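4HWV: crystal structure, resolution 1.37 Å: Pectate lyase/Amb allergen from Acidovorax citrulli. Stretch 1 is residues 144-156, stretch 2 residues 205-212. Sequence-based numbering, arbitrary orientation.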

# COMPACT_ATOMS: atom_id res chain seq x y z
N PRO A 144 -14.23 -18.55 -20.92
CA PRO A 144 -13.37 -17.70 -20.07
C PRO A 144 -13.80 -17.74 -18.60
O PRO A 144 -12.93 -17.69 -17.73
N GLU A 145 -15.09 -17.84 -18.32
CA GLU A 145 -15.54 -17.95 -16.94
C GLU A 145 -15.12 -19.27 -16.30
O GLU A 145 -14.68 -19.30 -15.16
N ASP A 146 -15.24 -20.37 -17.04
CA ASP A 146 -14.80 -21.66 -16.51
C ASP A 146 -13.29 -21.65 -16.26
O ASP A 146 -12.80 -22.25 -15.29
N ALA A 147 -12.54 -20.98 -17.14
CA ALA A 147 -11.11 -20.88 -16.93
C ALA A 147 -10.77 -20.02 -15.70
O ALA A 147 -9.94 -20.40 -14.87
N ARG A 148 -11.46 -18.88 -15.56
CA ARG A 148 -11.30 -18.07 -14.36
C ARG A 148 -11.62 -18.90 -13.12
O ARG A 148 -10.86 -18.88 -12.14
N ALA A 149 -12.73 -19.64 -13.16
CA ALA A 149 -13.13 -20.43 -12.00
C ALA A 149 -12.07 -21.47 -11.63
O ALA A 149 -11.84 -21.74 -10.45
N CYS A 150 -11.42 -22.07 -12.63
CA CYS A 150 -10.32 -23.01 -12.39
C CYS A 150 -9.19 -22.35 -11.61
O CYS A 150 -8.67 -22.92 -10.66
N ALA A 151 -8.79 -21.16 -12.07
CA ALA A 151 -7.68 -20.47 -11.43
C ALA A 151 -8.07 -20.03 -10.02
O ALA A 151 -7.28 -20.16 -9.09
N ALA A 152 -9.29 -19.53 -9.87
CA ALA A 152 -9.78 -19.05 -8.57
C ALA A 152 -9.88 -20.19 -7.58
O ALA A 152 -9.66 -20.00 -6.39
N GLU A 153 -10.28 -21.37 -8.06
CA GLU A 153 -10.42 -22.53 -7.20
C GLU A 153 -9.08 -22.96 -6.61
O GLU A 153 -8.99 -23.31 -5.43
N LEU A 154 -8.02 -22.92 -7.42
CA LEU A 154 -6.68 -23.21 -6.91
C LEU A 154 -6.26 -22.13 -5.91
O LEU A 154 -5.77 -22.46 -4.84
N GLN A 155 -6.48 -20.85 -6.21
CA GLN A 155 -6.14 -19.83 -5.22
C GLN A 155 -6.91 -20.02 -3.91
O GLN A 155 -6.32 -19.89 -2.84
N ARG A 156 -8.19 -20.35 -4.01
CA ARG A 156 -8.99 -20.62 -2.81
C ARG A 156 -8.34 -21.69 -1.94
O ARG A 156 -8.23 -21.54 -0.72
N ALA A 205 -6.42 -9.60 2.01
CA ALA A 205 -6.92 -10.87 1.49
C ALA A 205 -7.39 -10.61 0.07
O ALA A 205 -8.53 -10.20 -0.16
N PHE A 206 -6.49 -10.82 -0.88
CA PHE A 206 -6.64 -10.34 -2.26
C PHE A 206 -7.00 -11.50 -3.17
O PHE A 206 -6.35 -12.55 -3.19
N ASP A 207 -8.06 -11.30 -3.95
CA ASP A 207 -8.53 -12.31 -4.90
C ASP A 207 -8.04 -11.89 -6.27
O ASP A 207 -8.44 -10.84 -6.79
N ASP A 208 -7.16 -12.70 -6.85
CA ASP A 208 -6.63 -12.41 -8.17
C ASP A 208 -7.59 -12.72 -9.31
O ASP A 208 -7.28 -12.40 -10.45
N PHE A 209 -8.73 -13.33 -8.99
CA PHE A 209 -9.69 -13.77 -10.01
C PHE A 209 -11.12 -13.36 -9.65
O PHE A 209 -12.01 -14.21 -9.55
N PRO A 210 -11.36 -12.05 -9.48
CA PRO A 210 -12.73 -11.61 -9.20
C PRO A 210 -13.66 -11.97 -10.35
O PRO A 210 -13.23 -12.04 -11.51
N GLN A 211 -14.92 -12.21 -10.02
CA GLN A 211 -15.91 -12.59 -11.00
C GLN A 211 -16.78 -11.40 -11.31
O GLN A 211 -17.20 -10.68 -10.41
N TRP A 212 -17.07 -11.21 -12.59
CA TRP A 212 -18.08 -10.23 -12.97
C TRP A 212 -19.46 -10.89 -12.91
O TRP A 212 -19.69 -11.91 -13.56

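A loop can be held against a helix by one buried apolar side chain, with helix side chains pairing with the polar groups around it. The contact between 205-212 and the helix 144-156 illustrates the principle. A205 lies out of reach, and F206 (chi1 t) contributes little, its CA-to-CB bond running sideways. D207, also t, uses its carboxylate to brace the loop itself: F209 N donates to D207 OD1 at 2.8 Å. A water extends this link to the helix, donating to D207 OD1 at 2.7 Å and to Q155 OE1 at 2.8 Å.

At D208 the helix answers directly. Q155 points toward the loop with chi1 and chi2 both t, and its amide matches a donor and an acceptor of one residue: D208 N donates to Q155 OE1 at 2.9 Å, while Q155 NE2 donates to D208 OD2 at 3.0 Å, the D208 side chain being m.

F209, an m rotamer pointing toward the helix, has the largest covered area of the contact. It packs on two alanines of the helix. A151 CB sits over one ring face, 3.6 Å from the centroid of the F209 ring in a CH-pi contact, and A152 CB lies 3.8 Å from F209 CB. The F209 carbonyl accepts a hydrogen bond from R148 (t, t, p): R148 NH1 donates to F209 O at 2.8 Å, near the guanidinium plane.

P210 turns its CA-to-CB bond away, yet R148 CD lies 3.3 Å from P210 O. Q211, with chi1 and chi2 both t, lays its CB over a face of the R148 guanidinium and donates from Q211 NE2 to E145 OE2 at 2.9 Å. That same oxygen of E145 (t, p) anchors the arginine through a salt bridge, R148 NH2 to E145 OE2 at 2.8 Å. W212 makes no contact with the helix.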

# COMPACT_ATOMS: atom_id res chain seq x y z
CB PRO A 144 -13.55 -16.29 -20.68
CG PRO A 144 -14.05 -16.53 -22.07
CD PRO A 144 -14.88 -17.79 -22.01
CB GLU A 145 -17.06 -17.72 -16.84
CG GLU A 145 -17.66 -18.12 -15.48
CD GLU A 145 -17.16 -17.27 -14.30
OE1 GLU A 145 -16.46 -16.23 -14.49
OE2 GLU A 145 -17.50 -17.66 -13.16
CB ASP A 146 -15.22 -22.79 -17.46
CG ASP A 146 -16.72 -22.99 -17.49
OD1 ASP A 146 -17.38 -22.70 -16.48
OD2 ASP A 146 -17.23 -23.47 -18.52
CB ALA A 147 -10.41 -20.36 -18.17
CB ARG A 148 -12.21 -16.84 -14.38
CG ARG A 148 -12.01 -15.94 -13.16
CD ARG A 148 -13.24 -15.08 -12.86
NE ARG A 148 -14.39 -15.93 -12.52
CZ ARG A 148 -14.55 -16.53 -11.34
NH1 ARG A 148 -13.69 -16.32 -10.34
NH2 ARG A 148 -15.59 -17.32 -11.16
CB ALA A 149 -14.50 -21.08 -12.23
CB CYS A 150 -9.72 -23.51 -13.71
SG CYS A 150 -10.68 -24.75 -14.58
CB ALA A 151 -7.22 -19.29 -12.28
CB ALA A 152 -11.14 -18.37 -8.73
CB GLU A 153 -11.05 -23.70 -7.94
CG GLU A 153 -11.28 -24.90 -7.04
CD GLU A 153 -12.31 -24.63 -5.98
OE1 GLU A 153 -13.28 -23.89 -6.25
OE2 GLU A 153 -12.16 -25.17 -4.88
CB LEU A 154 -5.67 -23.34 -8.06
CG LEU A 154 -4.22 -23.63 -7.63
CD1 LEU A 154 -4.14 -24.88 -6.74
CD2 LEU A 154 -3.30 -23.77 -8.83
CB GLN A 155 -6.33 -18.39 -5.78
CG GLN A 155 -5.92 -17.33 -4.76
CD GLN A 155 -5.75 -15.95 -5.34
OE1 GLN A 155 -6.61 -15.47 -6.08
NE2 GLN A 155 -4.62 -15.31 -5.05
CB ARG A 156 -10.40 -21.05 -3.21
CG ARG A 156 -11.30 -21.25 -2.01
CD ARG A 156 -12.66 -21.78 -2.42
NE ARG A 156 -13.48 -20.84 -3.20
CZ ARG A 156 -14.26 -19.89 -2.67
NH1 ARG A 156 -14.31 -19.69 -1.36
NH2 ARG A 156 -15.01 -19.13 -3.47
CB ALA A 205 -8.06 -11.38 2.37
CB PHE A 206 -5.29 -9.74 -2.69
CG PHE A 206 -5.34 -8.96 -3.98
CD1 PHE A 206 -5.48 -7.57 -3.95
CD2 PHE A 206 -5.20 -9.60 -5.21
CE1 PHE A 206 -5.49 -6.83 -5.13
CE2 PHE A 206 -5.20 -8.87 -6.41
CZ PHE A 206 -5.35 -7.48 -6.37
CB ASP A 207 -10.07 -12.32 -4.84
CG ASP A 207 -10.70 -13.42 -5.64
OD1 ASP A 207 -10.09 -13.92 -6.62
OD2 ASP A 207 -11.86 -13.78 -5.30
CB ASP A 208 -5.33 -13.17 -8.38
CG ASP A 208 -4.19 -12.47 -7.71
OD1 ASP A 208 -3.83 -11.35 -8.16
OD2 ASP A 208 -3.65 -13.01 -6.74
CB PHE A 209 -9.54 -15.28 -10.23
CG PHE A 209 -8.17 -15.64 -10.73
CD1 PHE A 209 -7.85 -15.43 -12.07
CD2 PHE A 209 -7.19 -16.11 -9.86
CE1 PHE A 209 -6.57 -15.68 -12.53
CE2 PHE A 209 -5.91 -16.37 -10.32
CZ PHE A 209 -5.60 -16.15 -11.66
CB PRO A 210 -12.58 -10.08 -9.08
CG PRO A 210 -11.39 -9.78 -9.91
CD PRO A 210 -10.44 -10.91 -9.70
CB GLN A 211 -16.78 -13.70 -10.43
CG GLN A 211 -17.85 -14.21 -11.41
CD GLN A 211 -18.89 -15.05 -10.69
OE1 GLN A 211 -19.55 -14.56 -9.76
NE2 GLN A 211 -19.04 -16.31 -11.10
CB TRP A 212 -17.82 -9.69 -14.38
CG TRP A 212 -18.90 -8.78 -14.88
CD1 TRP A 212 -19.77 -9.03 -15.90
CD2 TRP A 212 -19.22 -7.45 -14.40
NE1 TRP A 212 -20.63 -7.96 -16.07
CE2 TRP A 212 -20.30 -6.98 -15.18
CE3 TRP A 212 -18.69 -6.62 -13.40
CZ2 TRP A 212 -20.88 -5.72 -14.98
CZ3 TRP A 212 -19.26 -5.37 -13.20
CH2 TRP A 212 -20.36 -4.93 -13.99
O HOH W 1 -9.14 -16.45 -6.54